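Local coordinates for protein D-alanine--D-alanine ligase (Acinetobacter baumannii ACICU, PDB 5D8D) that catalyses the ATP-dependent joining of two D-alanine molecules into D-alanyl-D-alanine, a building block for peptidoglycan in the bacterial cell wall, at residues F62-G67 with P273-H278; Q105-S110 with F243-A248; T185-N190 with W251-A256; P195-Q200 with P282-A287; A237-A242 with F264-V269. One frame throughout, in Å; residues are numbered along the deposited sequence.

Interaction 1. Residues F62-G67 with P273-H278; sequences FIVLHG and PGMTSH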
# COMPACT_ATOMS: atom_id res chain seq x y z
N PHE A 62 -9.38 15.26 10.40
CA PHE A 62 -10.50 14.77 9.57
C PHE A 62 -10.01 14.92 8.14
O PHE A 62 -9.81 16.07 7.71
CB PHE A 62 -11.77 15.64 9.80
CG PHE A 62 -13.03 15.07 9.23
CD1 PHE A 62 -13.14 14.77 7.89
CD2 PHE A 62 -14.13 14.87 10.04
CE1 PHE A 62 -14.32 14.23 7.38
CE2 PHE A 62 -15.30 14.32 9.53
CZ PHE A 62 -15.40 14.01 8.20
N ILE A 63 -9.81 13.81 7.42
CA ILE A 63 -9.17 13.85 6.10
C ILE A 63 -10.22 13.85 5.00
O ILE A 63 -11.07 12.97 4.92
CB ILE A 63 -8.23 12.66 5.84
CG1 ILE A 63 -7.09 12.60 6.90
CG2 ILE A 63 -7.64 12.74 4.44
CD1 ILE A 63 -6.28 11.33 6.89
N VAL A 64 -10.13 14.84 4.13
CA VAL A 64 -11.06 14.96 3.04
C VAL A 64 -10.29 15.51 1.83
O VAL A 64 -10.82 16.26 1.00
CB VAL A 64 -12.25 15.77 3.60
CG1 VAL A 64 -12.25 17.22 3.18
CG2 VAL A 64 -13.54 15.05 3.37
N LEU A 65 -9.02 15.06 1.73
CA LEU A 65 -8.15 15.27 0.58
C LEU A 65 -8.41 14.15 -0.41
O LEU A 65 -8.07 13.03 -0.13
CB LEU A 65 -6.68 15.18 0.99
CG LEU A 65 -6.13 16.27 1.89
CD1 LEU A 65 -4.83 15.85 2.56
CD2 LEU A 65 -5.91 17.54 1.08
N HIS A 66 -8.96 14.45 -1.57
CA HIS A 66 -9.19 13.43 -2.56
C HIS A 66 -7.99 13.33 -3.50
O HIS A 66 -7.34 14.35 -3.82
CB HIS A 66 -10.46 13.72 -3.33
CG HIS A 66 -11.61 14.06 -2.46
ND1 HIS A 66 -12.12 13.19 -1.53
CD2 HIS A 66 -12.32 15.20 -2.33
CE1 HIS A 66 -13.12 13.75 -0.89
NE2 HIS A 66 -13.26 14.98 -1.35
N GLY A 67 -7.73 12.10 -3.94
CA GLY A 67 -6.68 11.79 -4.91
C GLY A 67 -5.26 11.79 -4.35
O GLY A 67 -5.04 11.72 -3.14
N PRO A 273 -14.19 9.41 0.40
CA PRO A 273 -15.25 9.87 -0.47
C PRO A 273 -15.56 11.35 -0.34
O PRO A 273 -15.27 11.98 0.70
CB PRO A 273 -16.47 9.06 -0.02
CG PRO A 273 -15.93 7.92 0.74
CD PRO A 273 -14.66 8.39 1.35
N GLY A 274 -16.18 11.88 -1.39
CA GLY A 274 -16.76 13.19 -1.38
C GLY A 274 -17.69 13.44 -0.20
O GLY A 274 -18.36 12.53 0.32
N MET A 275 -17.60 14.68 0.29
CA MET A 275 -18.54 15.21 1.22
C MET A 275 -19.12 16.52 0.65
O MET A 275 -19.69 17.33 1.40
CB MET A 275 -17.86 15.35 2.58
CG MET A 275 -17.54 13.99 3.22
SD MET A 275 -18.98 13.14 3.90
CE MET A 275 -19.16 13.96 5.47
N THR A 276 -19.04 16.69 -0.67
CA THR A 276 -19.78 17.76 -1.32
C THR A 276 -21.30 17.52 -1.25
O THR A 276 -21.78 16.42 -0.98
CB THR A 276 -19.48 17.89 -2.81
OG1 THR A 276 -20.12 16.81 -3.51
CG2 THR A 276 -17.99 17.91 -3.06
N SER A 277 -22.04 18.57 -1.56
CA SER A 277 -23.49 18.53 -1.46
C SER A 277 -24.17 17.56 -2.49
O SER A 277 -25.30 17.18 -2.27
CB SER A 277 -24.03 19.95 -1.54
OG SER A 277 -23.97 20.35 -2.89
N HIS A 278 -23.46 17.16 -3.56
CA HIS A 278 -23.89 16.11 -4.51
C HIS A 278 -23.37 14.67 -4.24
O HIS A 278 -23.66 13.76 -5.01
CB HIS A 278 -23.47 16.50 -5.95
CG HIS A 278 -21.98 16.53 -6.20
ND1 HIS A 278 -21.26 17.72 -6.31
CD2 HIS A 278 -21.07 15.54 -6.38
CE1 HIS A 278 -19.99 17.45 -6.54
NE2 HIS A 278 -19.84 16.13 -6.59

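Interaction 2. Residues Q105-S110 with F243-A248; sequences QIWQGS and FQAVGA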
# COMPACT_ATOMS: atom_id res chain seq x y z
N GLN A 105 -6.40 -7.86 -6.84
CA GLN A 105 -5.56 -8.98 -6.48
C GLN A 105 -5.80 -9.32 -5.05
O GLN A 105 -5.99 -10.49 -4.72
CB GLN A 105 -4.11 -8.66 -6.72
CG GLN A 105 -3.79 -8.42 -8.19
CD GLN A 105 -2.41 -7.83 -8.48
OE1 GLN A 105 -1.88 -8.06 -9.56
NE2 GLN A 105 -1.84 -7.07 -7.55
N ILE A 106 -5.84 -8.33 -4.17
CA ILE A 106 -6.25 -8.60 -2.78
C ILE A 106 -7.62 -9.30 -2.71
O ILE A 106 -7.82 -10.24 -1.90
CB ILE A 106 -6.30 -7.35 -1.90
CG1 ILE A 106 -4.92 -6.66 -1.81
CG2 ILE A 106 -6.77 -7.70 -0.50
CD1 ILE A 106 -3.78 -7.55 -1.39
N TRP A 107 -8.55 -8.85 -3.54
CA TRP A 107 -9.86 -9.49 -3.64
C TRP A 107 -9.84 -10.93 -4.26
O TRP A 107 -10.46 -11.83 -3.70
CB TRP A 107 -10.87 -8.57 -4.34
CG TRP A 107 -11.28 -7.36 -3.55
CD1 TRP A 107 -11.21 -7.17 -2.19
CD2 TRP A 107 -11.84 -6.18 -4.08
NE1 TRP A 107 -11.67 -5.94 -1.86
CE2 TRP A 107 -12.06 -5.30 -3.00
CE3 TRP A 107 -12.17 -5.76 -5.37
CZ2 TRP A 107 -12.61 -4.04 -3.17
CZ3 TRP A 107 -12.72 -4.50 -5.54
CH2 TRP A 107 -12.93 -3.66 -4.45
N GLN A 108 -9.14 -11.14 -5.38
CA GLN A 108 -8.88 -12.51 -5.92
C GLN A 108 -8.28 -13.39 -4.85
O GLN A 108 -8.69 -14.51 -4.64
CB GLN A 108 -7.93 -12.46 -7.09
CG GLN A 108 -8.61 -12.15 -8.40
CD GLN A 108 -7.67 -11.65 -9.50
OE1 GLN A 108 -6.47 -11.40 -9.28
NE2 GLN A 108 -8.23 -11.48 -10.71
N GLY A 109 -7.35 -12.80 -4.11
CA GLY A 109 -6.65 -13.50 -3.09
C GLY A 109 -7.42 -13.79 -1.85
O GLY A 109 -6.88 -14.44 -0.96
N SER A 110 -8.65 -13.30 -1.73
CA SER A 110 -9.47 -13.54 -0.54
C SER A 110 -10.76 -14.25 -0.88
O SER A 110 -11.69 -14.27 -0.07
CB SER A 110 -9.79 -12.22 0.17
OG SER A 110 -8.68 -11.34 0.12
N PHE A 243 -14.33 -4.76 2.11
CA PHE A 243 -13.87 -3.58 2.83
C PHE A 243 -12.80 -4.03 3.82
O PHE A 243 -11.71 -3.45 3.87
CB PHE A 243 -15.07 -2.89 3.51
CG PHE A 243 -14.80 -1.53 4.11
CD1 PHE A 243 -14.76 -0.41 3.30
CD2 PHE A 243 -14.64 -1.37 5.49
CE1 PHE A 243 -14.57 0.86 3.86
CE2 PHE A 243 -14.42 -0.11 6.05
CZ PHE A 243 -14.39 1.02 5.23
N GLN A 244 -13.11 -5.06 4.60
CA GLN A 244 -12.15 -5.68 5.50
C GLN A 244 -10.92 -6.26 4.81
O GLN A 244 -9.79 -6.06 5.27
CB GLN A 244 -12.81 -6.76 6.34
CG GLN A 244 -13.72 -6.16 7.40
CD GLN A 244 -14.76 -7.10 7.98
OE1 GLN A 244 -15.37 -6.77 9.01
NE2 GLN A 244 -15.03 -8.22 7.33
N ALA A 245 -11.11 -6.91 3.67
CA ALA A 245 -10.01 -7.57 2.99
C ALA A 245 -8.89 -6.63 2.64
O ALA A 245 -7.73 -6.92 2.83
CB ALA A 245 -10.47 -8.28 1.74
N VAL A 246 -9.25 -5.48 2.12
CA VAL A 246 -8.30 -4.53 1.61
C VAL A 246 -7.76 -3.72 2.79
O VAL A 246 -6.82 -2.95 2.61
CB VAL A 246 -8.98 -3.67 0.54
CG1 VAL A 246 -9.73 -2.51 1.19
CG2 VAL A 246 -7.98 -3.18 -0.48
N GLY A 247 -8.34 -3.90 3.98
CA GLY A 247 -7.89 -3.22 5.18
C GLY A 247 -8.46 -1.81 5.39
O GLY A 247 -7.88 -1.01 6.13
N ALA A 248 -9.61 -1.49 4.76
CA ALA A 248 -10.25 -0.18 4.94
C ALA A 248 -10.83 -0.08 6.34
O ALA A 248 -11.18 -1.12 6.90
CB ALA A 248 -11.34 0.05 3.91

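Interaction 3. Residues T185-N190 with W251-A256; sequences TISFLN and WGRIDA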
# COMPACT_ATOMS: atom_id res chain seq x y z
N THR A 185 -23.20 1.61 -5.31
CA THR A 185 -22.20 1.99 -4.32
C THR A 185 -22.71 1.66 -2.94
O THR A 185 -23.88 1.83 -2.63
CB THR A 185 -21.71 3.45 -4.45
OG1 THR A 185 -20.42 3.58 -3.82
CG2 THR A 185 -22.59 4.41 -3.83
N ILE A 186 -21.83 1.13 -2.13
CA ILE A 186 -22.17 0.75 -0.76
C ILE A 186 -21.26 1.56 0.12
O ILE A 186 -20.07 1.38 0.09
CB ILE A 186 -21.97 -0.75 -0.58
CG1 ILE A 186 -22.94 -1.45 -1.51
CG2 ILE A 186 -22.20 -1.15 0.87
CD1 ILE A 186 -22.44 -1.68 -2.92
N SER A 187 -21.83 2.48 0.88
CA SER A 187 -21.07 3.39 1.72
C SER A 187 -20.82 2.76 3.06
O SER A 187 -21.53 1.86 3.46
CB SER A 187 -21.84 4.69 1.90
OG SER A 187 -22.06 5.34 0.66
N PHE A 188 -19.82 3.26 3.78
CA PHE A 188 -19.49 2.67 5.07
C PHE A 188 -19.43 3.75 6.12
O PHE A 188 -18.99 4.85 5.85
CB PHE A 188 -18.16 1.86 4.99
CG PHE A 188 -18.34 0.48 4.40
CD1 PHE A 188 -18.41 0.31 3.03
CD2 PHE A 188 -18.51 -0.62 5.23
CE1 PHE A 188 -18.63 -0.93 2.48
CE2 PHE A 188 -18.73 -1.89 4.68
CZ PHE A 188 -18.77 -2.04 3.29
N LEU A 189 -19.91 3.41 7.29
CA LEU A 189 -19.81 4.25 8.46
C LEU A 189 -19.63 3.39 9.69
O LEU A 189 -20.27 2.38 9.83
CB LEU A 189 -21.02 5.14 8.60
CG LEU A 189 -20.96 6.09 9.78
CD1 LEU A 189 -19.86 7.09 9.64
CD2 LEU A 189 -22.27 6.80 9.96
N ASN A 190 -18.75 3.83 10.57
CA ASN A 190 -18.25 3.04 11.71
C ASN A 190 -17.98 1.57 11.36
O ASN A 190 -18.47 0.63 11.98
CB ASN A 190 -19.15 3.26 12.91
CG ASN A 190 -19.24 4.74 13.30
OD1 ASN A 190 -18.32 5.54 13.03
ND2 ASN A 190 -20.35 5.11 13.93
N TRP A 251 -14.90 4.59 7.29
CA TRP A 251 -15.87 5.00 6.34
C TRP A 251 -15.26 4.93 4.98
O TRP A 251 -14.09 4.73 4.86
CB TRP A 251 -16.35 6.40 6.71
CG TRP A 251 -15.40 7.49 6.38
CD1 TRP A 251 -14.16 7.68 6.90
CD2 TRP A 251 -15.64 8.57 5.48
NE1 TRP A 251 -13.60 8.82 6.36
CE2 TRP A 251 -14.49 9.37 5.48
CE3 TRP A 251 -16.72 8.94 4.66
CZ2 TRP A 251 -14.39 10.52 4.69
CZ3 TRP A 251 -16.62 10.09 3.87
CH2 TRP A 251 -15.46 10.87 3.91
N GLY A 252 -16.07 5.08 3.95
CA GLY A 252 -15.66 4.82 2.58
C GLY A 252 -16.79 4.20 1.76
O GLY A 252 -17.91 3.98 2.25
N ARG A 253 -16.49 3.91 0.51
CA ARG A 253 -17.45 3.33 -0.41
C ARG A 253 -16.79 2.15 -1.12
O ARG A 253 -15.59 2.22 -1.44
CB ARG A 253 -17.83 4.33 -1.47
CG ARG A 253 -18.69 5.50 -1.00
CD ARG A 253 -18.85 6.56 -2.11
NE ARG A 253 -19.10 5.91 -3.39
CZ ARG A 253 -18.74 6.36 -4.58
NH1 ARG A 253 -18.14 7.53 -4.73
NH2 ARG A 253 -19.03 5.61 -5.66
N ILE A 254 -17.58 1.10 -1.36
CA ILE A 254 -17.22 0.06 -2.30
C ILE A 254 -18.17 0.17 -3.46
O ILE A 254 -19.39 0.25 -3.26
CB ILE A 254 -17.44 -1.31 -1.69
CG1 ILE A 254 -16.58 -1.47 -0.41
CG2 ILE A 254 -17.16 -2.41 -2.72
CD1 ILE A 254 -15.15 -1.89 -0.64
N ASP A 255 -17.65 0.14 -4.68
CA ASP A 255 -18.51 0.04 -5.86
C ASP A 255 -18.61 -1.39 -6.37
O ASP A 255 -17.63 -2.16 -6.33
CB ASP A 255 -17.99 0.91 -6.97
CG ASP A 255 -18.10 2.40 -6.65
OD1 ASP A 255 -18.77 2.82 -5.66
OD2 ASP A 255 -17.49 3.16 -7.44
N ALA A 256 -19.78 -1.75 -6.85
CA ALA A 256 -20.01 -3.11 -7.32
C ALA A 256 -21.00 -3.13 -8.49
O ALA A 256 -21.71 -2.16 -8.73
CB ALA A 256 -20.50 -3.98 -6.18

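Interaction 4. Residues P195-Q200 with P282-A287; sequences PVIRLQ and PKAAKA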
# COMPACT_ATOMS: atom_id res chain seq x y z
N PRO A 195 -27.20 1.76 3.58
CA PRO A 195 -28.10 1.42 2.46
C PRO A 195 -27.46 1.62 1.12
O PRO A 195 -26.74 2.61 0.94
CB PRO A 195 -29.25 2.41 2.63
CG PRO A 195 -29.29 2.67 4.08
CD PRO A 195 -27.86 2.67 4.53
N VAL A 196 -27.72 0.72 0.19
CA VAL A 196 -27.01 0.75 -1.10
C VAL A 196 -27.61 1.80 -2.02
O VAL A 196 -28.74 2.21 -1.83
CB VAL A 196 -26.74 -0.66 -1.75
CG1 VAL A 196 -27.14 -1.84 -0.90
CG2 VAL A 196 -27.26 -0.78 -3.15
N ILE A 197 -26.82 2.28 -2.98
CA ILE A 197 -27.27 3.28 -3.91
C ILE A 197 -26.94 2.84 -5.32
O ILE A 197 -25.77 2.59 -5.58
CB ILE A 197 -26.58 4.61 -3.63
CG1 ILE A 197 -27.03 5.14 -2.28
CG2 ILE A 197 -26.92 5.62 -4.76
CD1 ILE A 197 -26.38 6.46 -1.89
N ARG A 198 -27.92 2.77 -6.22
CA ARG A 198 -27.65 2.56 -7.65
C ARG A 198 -27.04 3.82 -8.28
O ARG A 198 -27.46 4.93 -7.97
CB ARG A 198 -28.94 2.22 -8.43
CG ARG A 198 -28.71 1.60 -9.82
CD ARG A 198 -29.90 1.74 -10.77
NE ARG A 198 -31.13 1.69 -9.99
CZ ARG A 198 -32.14 2.54 -10.01
NH1 ARG A 198 -32.18 3.54 -10.87
NH2 ARG A 198 -33.15 2.35 -9.16
N LEU A 199 -26.10 3.64 -9.19
CA LEU A 199 -25.40 4.74 -9.86
C LEU A 199 -25.87 5.01 -11.28
O LEU A 199 -26.59 4.22 -11.87
CB LEU A 199 -23.92 4.43 -9.89
CG LEU A 199 -23.21 4.29 -8.55
CD1 LEU A 199 -21.78 3.87 -8.81
CD2 LEU A 199 -23.21 5.62 -7.83
N GLN A 200 -25.40 6.13 -11.83
CA GLN A 200 -25.74 6.58 -13.18
C GLN A 200 -24.76 7.67 -13.63
O GLN A 200 -24.36 7.71 -14.80
CB GLN A 200 -27.20 7.11 -13.23
CG GLN A 200 -28.00 6.66 -14.45
CD GLN A 200 -28.13 5.13 -14.54
OE1 GLN A 200 -28.92 4.51 -13.81
NE2 GLN A 200 -27.33 4.51 -15.42
N PRO A 282 -23.26 11.04 2.11
CA PRO A 282 -24.33 11.74 2.86
C PRO A 282 -25.75 11.23 2.56
O PRO A 282 -26.55 11.13 3.50
CB PRO A 282 -24.16 13.20 2.44
CG PRO A 282 -22.72 13.32 2.13
CD PRO A 282 -22.35 12.01 1.47
N LYS A 283 -26.02 10.96 1.29
CA LYS A 283 -27.26 10.31 0.83
C LYS A 283 -27.55 9.06 1.66
O LYS A 283 -28.62 8.91 2.26
CB LYS A 283 -27.16 9.89 -0.66
CG LYS A 283 -27.99 10.63 -1.69
CD LYS A 283 -27.51 12.06 -1.99
CE LYS A 283 -27.68 12.43 -3.48
NZ LYS A 283 -27.85 13.89 -3.74
N ALA A 284 -26.58 8.15 1.68
CA ALA A 284 -26.79 6.85 2.26
C ALA A 284 -26.90 6.94 3.77
O ALA A 284 -27.61 6.15 4.38
CB ALA A 284 -25.67 5.92 1.88
N ALA A 285 -26.18 7.88 4.38
CA ALA A 285 -26.21 8.07 5.83
C ALA A 285 -27.57 8.66 6.28
O ALA A 285 -28.14 8.24 7.29
CB ALA A 285 -25.06 8.98 6.27
N LYS A 286 -28.07 9.61 5.49
CA LYS A 286 -29.40 10.20 5.66
C LYS A 286 -30.54 9.15 5.58
O LYS A 286 -31.49 9.20 6.36
CB LYS A 286 -29.61 11.30 4.61
CG LYS A 286 -30.72 12.28 4.96
CD LYS A 286 -31.14 13.13 3.78
CE LYS A 286 -30.21 14.27 3.50
NZ LYS A 286 -30.60 14.88 2.20
N ALA A 287 -30.42 8.16 4.70
CA ALA A 287 -31.40 7.10 4.64
C ALA A 287 -31.48 6.24 5.90
O ALA A 287 -32.28 5.32 5.95
CB ALA A 287 -31.12 6.21 3.45

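Interaction 5. Residues A237-A242 with F264-V269; sequences ALCLRA and FWLLEV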
# COMPACT_ATOMS: atom_id res chain seq x y z
N ALA A 237 -23.12 -7.54 2.89
CA ALA A 237 -22.22 -8.56 3.46
C ALA A 237 -20.98 -8.79 2.59
O ALA A 237 -19.85 -8.83 3.07
CB ALA A 237 -22.97 -9.87 3.63
N LEU A 238 -21.19 -8.93 1.31
CA LEU A 238 -20.10 -9.11 0.39
C LEU A 238 -19.12 -7.92 0.43
O LEU A 238 -17.90 -8.10 0.50
CB LEU A 238 -20.66 -9.29 -1.03
CG LEU A 238 -19.62 -9.46 -2.11
CD1 LEU A 238 -18.94 -10.80 -1.90
CD2 LEU A 238 -20.24 -9.34 -3.51
N CYS A 239 -19.69 -6.72 0.40
CA CYS A 239 -18.91 -5.48 0.43
C CYS A 239 -18.24 -5.28 1.78
O CYS A 239 -17.16 -4.73 1.84
CB CYS A 239 -19.78 -4.27 0.05
SG CYS A 239 -20.29 -4.32 -1.67
N LEU A 240 -18.87 -5.72 2.86
CA LEU A 240 -18.21 -5.66 4.15
C LEU A 240 -16.92 -6.43 4.10
O LEU A 240 -15.91 -5.94 4.55
CB LEU A 240 -19.09 -6.23 5.25
CG LEU A 240 -18.53 -6.26 6.67
CD1 LEU A 240 -18.07 -4.90 7.12
CD2 LEU A 240 -19.61 -6.79 7.58
N ARG A 241 -16.97 -7.62 3.51
CA ARG A 241 -15.78 -8.47 3.40
C ARG A 241 -14.73 -7.88 2.47
O ARG A 241 -13.54 -8.00 2.71
CB ARG A 241 -16.15 -9.86 2.91
CG ARG A 241 -17.07 -10.61 3.86
CD ARG A 241 -16.84 -12.10 3.73
NE ARG A 241 -17.30 -12.62 2.45
CZ ARG A 241 -16.86 -13.73 1.85
NH1 ARG A 241 -15.88 -14.48 2.38
NH2 ARG A 241 -17.39 -14.11 0.69
N ALA A 242 -15.18 -7.26 1.40
CA ALA A 242 -14.26 -6.56 0.50
C ALA A 242 -13.58 -5.40 1.22
O ALA A 242 -12.41 -5.09 0.96
CB ALA A 242 -15.00 -6.07 -0.74
N PHE A 264 -22.96 -10.70 -8.11
CA PHE A 264 -22.29 -9.48 -7.80
C PHE A 264 -20.83 -9.56 -8.23
O PHE A 264 -20.20 -10.60 -8.14
CB PHE A 264 -22.46 -9.19 -6.34
CG PHE A 264 -23.89 -9.10 -5.92
CD1 PHE A 264 -24.78 -8.24 -6.58
CD2 PHE A 264 -24.36 -9.85 -4.86
CE1 PHE A 264 -26.11 -8.16 -6.19
CE2 PHE A 264 -25.69 -9.78 -4.47
CZ PHE A 264 -26.57 -8.94 -5.14
N TRP A 265 -20.30 -8.44 -8.70
CA TRP A 265 -18.91 -8.31 -9.05
C TRP A 265 -18.34 -7.01 -8.44
O TRP A 265 -18.81 -5.93 -8.76
CB TRP A 265 -18.80 -8.28 -10.55
CG TRP A 265 -19.24 -9.56 -11.18
CD1 TRP A 265 -20.43 -9.79 -11.76
CD2 TRP A 265 -18.48 -10.78 -11.32
NE1 TRP A 265 -20.48 -11.06 -12.26
CE2 TRP A 265 -19.30 -11.70 -11.99
CE3 TRP A 265 -17.19 -11.18 -10.94
CZ2 TRP A 265 -18.88 -13.01 -12.29
CZ3 TRP A 265 -16.77 -12.48 -11.24
CH2 TRP A 265 -17.62 -13.38 -11.90
N LEU A 266 -17.32 -7.13 -7.59
CA LEU A 266 -16.67 -5.99 -6.95
C LEU A 266 -15.81 -5.18 -7.92
O LEU A 266 -15.02 -5.74 -8.67
CB LEU A 266 -15.80 -6.46 -5.82
CG LEU A 266 -16.52 -7.12 -4.66
CD1 LEU A 266 -15.48 -7.90 -3.88
CD2 LEU A 266 -17.17 -6.13 -3.74
N LEU A 267 -15.96 -3.85 -7.86
CA LEU A 267 -15.33 -2.94 -8.82
C LEU A 267 -14.12 -2.20 -8.23
O LEU A 267 -13.02 -2.25 -8.79
CB LEU A 267 -16.36 -1.96 -9.39
CG LEU A 267 -16.94 -2.18 -10.79
CD1 LEU A 267 -16.96 -3.62 -11.27
CD2 LEU A 267 -18.33 -1.56 -10.90
N GLU A 268 -14.32 -1.50 -7.12
CA GLU A 268 -13.26 -0.71 -6.53
C GLU A 268 -13.65 -0.20 -5.19
O GLU A 268 -14.81 -0.34 -4.78
CB GLU A 268 -12.84 0.46 -7.44
CG GLU A 268 -13.82 1.60 -7.53
CD GLU A 268 -13.23 2.83 -8.20
OE1 GLU A 268 -12.74 2.70 -9.35
OE2 GLU A 268 -13.28 3.91 -7.56
N VAL A 269 -12.69 0.39 -4.50
CA VAL A 269 -12.86 0.92 -3.15
C VAL A 269 -12.48 2.38 -3.19
O VAL A 269 -11.61 2.78 -4.00
CB VAL A 269 -12.03 0.16 -2.08
CG1 VAL A 269 -10.52 0.36 -2.28
CG2 VAL A 269 -12.39 0.63 -0.70

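Interaction 1. Residues F62-G67 with P273-H278
The backbones of H66 and P273 pass with their CA atoms 7.3 Å apart, and those of V64 and G274 come about as close, with no hydrogen bond between the two segments. This is an interdomain seam. F62-G67 runs off the C-terminal end of strand 60-63, in the three-stranded parallel sheet of the N-terminal domain, and P273-H278 belongs to the loop that follows strand 264-270 of the ATP-grasp part. H66 does most of the work: CG stands anti to the carbonyl carbon (chi1 -47°), and the imidazole reaches across toward the loop. One ring face carries the carbonyl O of V64, two residues back in the same segment, 3.6 Å above the plane and displaced toward the rim. Both ring nitrogens are engaged, ND1 with the O of V272 and NE2 with the hydroxyl of S27 on helix 21-37. S27 OG also bonds to M275 N, so one serine ties the ring to the loop backbone. Beside this polar patch V64 and M275 meet at about a right angle, CG2 of V64 lying 4.1 Å from CG of M275. The M275 chain then bends at chi2 and chi3, and the residue packs against helix 292-301. The closest approach of all is carbon to oxygen: CE1, at the edge of the H66 ring, lies 3.2 Å from the carbonyl O of P273, near the ring plane.

Interaction 2. Residues Q105-S110 with F243-A248
The indole of W107 turns an edge to A245, whose CB lies near the ring plane 4.2 Å from CD1; V246 CB comes in obliquely, 4.3 Å from NE1. On the other segment the F243 ring carries A248 CB over the centre of one face, 3.3 Å above the plane, and it also stacks with F188. W107 NE1 bonds to the carbonyl O of A242, one residue before F243-A248, which fixes how the indole is turned. Next to the indole, I106 works with its short branch: CG2, anti to the backbone N, rests 3.6 Å from the A245 carbonyl O and 4.1 Å from V246 CA. S110 OG, which donates a hydrogen bond to I106 O in its own segment, touches A245 CB at 3.9 Å, so that one methyl touches both a hydroxyl and an indole edge. G247, at positive phi, closes helix 229-245 with a Schellman motif, its N bonded to Q244 O and A248 N to F243 O. The contact thus brings together the C-terminal ends of two helices, 100-108 and 229-245. I96 of helix 91-97 packs on both I106 and V246, L112 lies against W107 and A245, and the second subunit also comes up to the contact, its K102 packing on I106.

Interaction 3. Residues T185-N190 with W251-A256
R253 and T185 meet on one face of an antiparallel ladder, and the arginine can be followed outward. Its CB lies 3.6 Å from T185 OG1. CG passes 3.8 Å from S187 OG, while CD stays close to the threonine hydroxyl. A bend at chi3 (43°) then places NE for a bond of 2.7 Å to T185 OG1, nearly straight at 163° and in the guanidinium plane. At the tip NH2 reaches D255 OD1 at 2.8 Å, a salt bridge whose hydrogen bond is weak. The T185 hydroxyl, anti to its backbone N, donates its hydrogen bond to D255 OD1 over 2.6 Å, almost along the C-O axis. Beneath this network, the short strand segments 185-189 and 252-256 run antiparallel, their N-to-C directions 157° apart, with I186 and I254 paired by two backbone hydrogen bonds; those between F188 and G252 are weak. On the other face F188 CE1 packs 3.6 Å from I254 CG1, under helix 229-245. S187 OG is buried without a partner in the model. T185 belongs to the predicted ATP-binding range and D255 is a predicted magnesium ligand. The shared OD1 therefore implies that, in this nucleotide-free model, threonine and arginine hold a carboxylate oxygen at the likely metal site.

Interaction 4. Residues P195-Q200 with P282-A287
P195 and I197 lie against A284, K283 and A287, where the edge strand 192-198 of the four-stranded antiparallel ATP-grasp sheet packs against helix 280-286. I197 reaches the helix with its longer branch. Its CG1 stands anti to the carbonyl carbon (chi1 -66°) and the branch continues fully extended (chi2 179°), which carries CD1 onto the helix. There CD1 touches two neighbouring methylene and methyl groups, K283 CB at 3.7 Å and A284 CB at 3.9 Å. The isoleucine and lysine side chains cross at about a right angle. K283 contributes no more than its base: after CB the chain bends at chi2 (72°) and again at chi3, and its amino end leads away from the strand. A284 is small enough to let the backbones close in, CA to CA 5.6 Å with P195, and its CB sits 3.6 Å from the P195 carbonyl O as well as packing on S187 of the next strand. V196 turns to the other side of the sheet, toward F184 and I186. No hydrogen bond links the segments, so the fit is one of shape. The proline ring, puckered C-gamma exo, lies against the C-terminal end of the helix, with CG 4.0 Å from CB of A287, which is exposed, and CD 3.5 Å from the A284 carbonyl O.

Interaction 5. Residues A237-A242 with F264-V269
L266 drives both of its methyl groups onto A242, with CD1 and CD2 each 3.7 Å from A242 CB, and this forked grip is the tight, buried part of the contact. Its CG stands anti to the carbonyl carbon (chi1 -64°), and the same CD2 also reaches C239 SG at 4.2 Å. All three residues are buried; I186, F188 and I254 also pack on C239, and W107 of helix 100-108 lies on L266. Toward the start of the strand the contact comes out toward solvent, though the touch itself is no longer. L238 swings CG anti to its backbone N (chi1 179°) and sets CD2 3.6 Å from F264 CB, but the phenyl ring beyond meets that methyl only obliquely, and both residues remain partly exposed. Between the two ends, L238 CG stands 4.4 Å from L266 CD2, so the leucines just keep in touch. No hydrogen bond crosses the contact; every touch is apolar. Helix 237-242 and strand 264-269 are 10.0 Å apart at their axes and inclined at 38°, the usual spacing of a helix laid over a sheet. Further along the strand, L267 and E268 both face D255 in a classic beta bulge. Helix 229-245 thus lies on a sheet that carries D255 and E268, the acids predicted to bind magnesium: an antiparallel sheet covered by helices, as in the ATP-grasp fold.

Interactions 3, 4 and 5 share one four-stranded sheet. Interaction 3 is its central strand pair, rich in hydrogen bonds and bearing a salt bridge; interactions 4 and 5 lay helices on it, from the edge strands 192-198 and 264-270, without any hydrogen bond across. Of these two, interaction 4 reaches the surface at A287, while interaction 5 is mostly buried. Interactions 2 and 5 both use helix 229-245, and the W107 side chain joins them; interaction 2 also touches the second subunit, which interactions 3, 4 and 5 do not. Interaction 1 is the buried interdomain seam, joined to interaction 3 where P273 and M275 pack on W251.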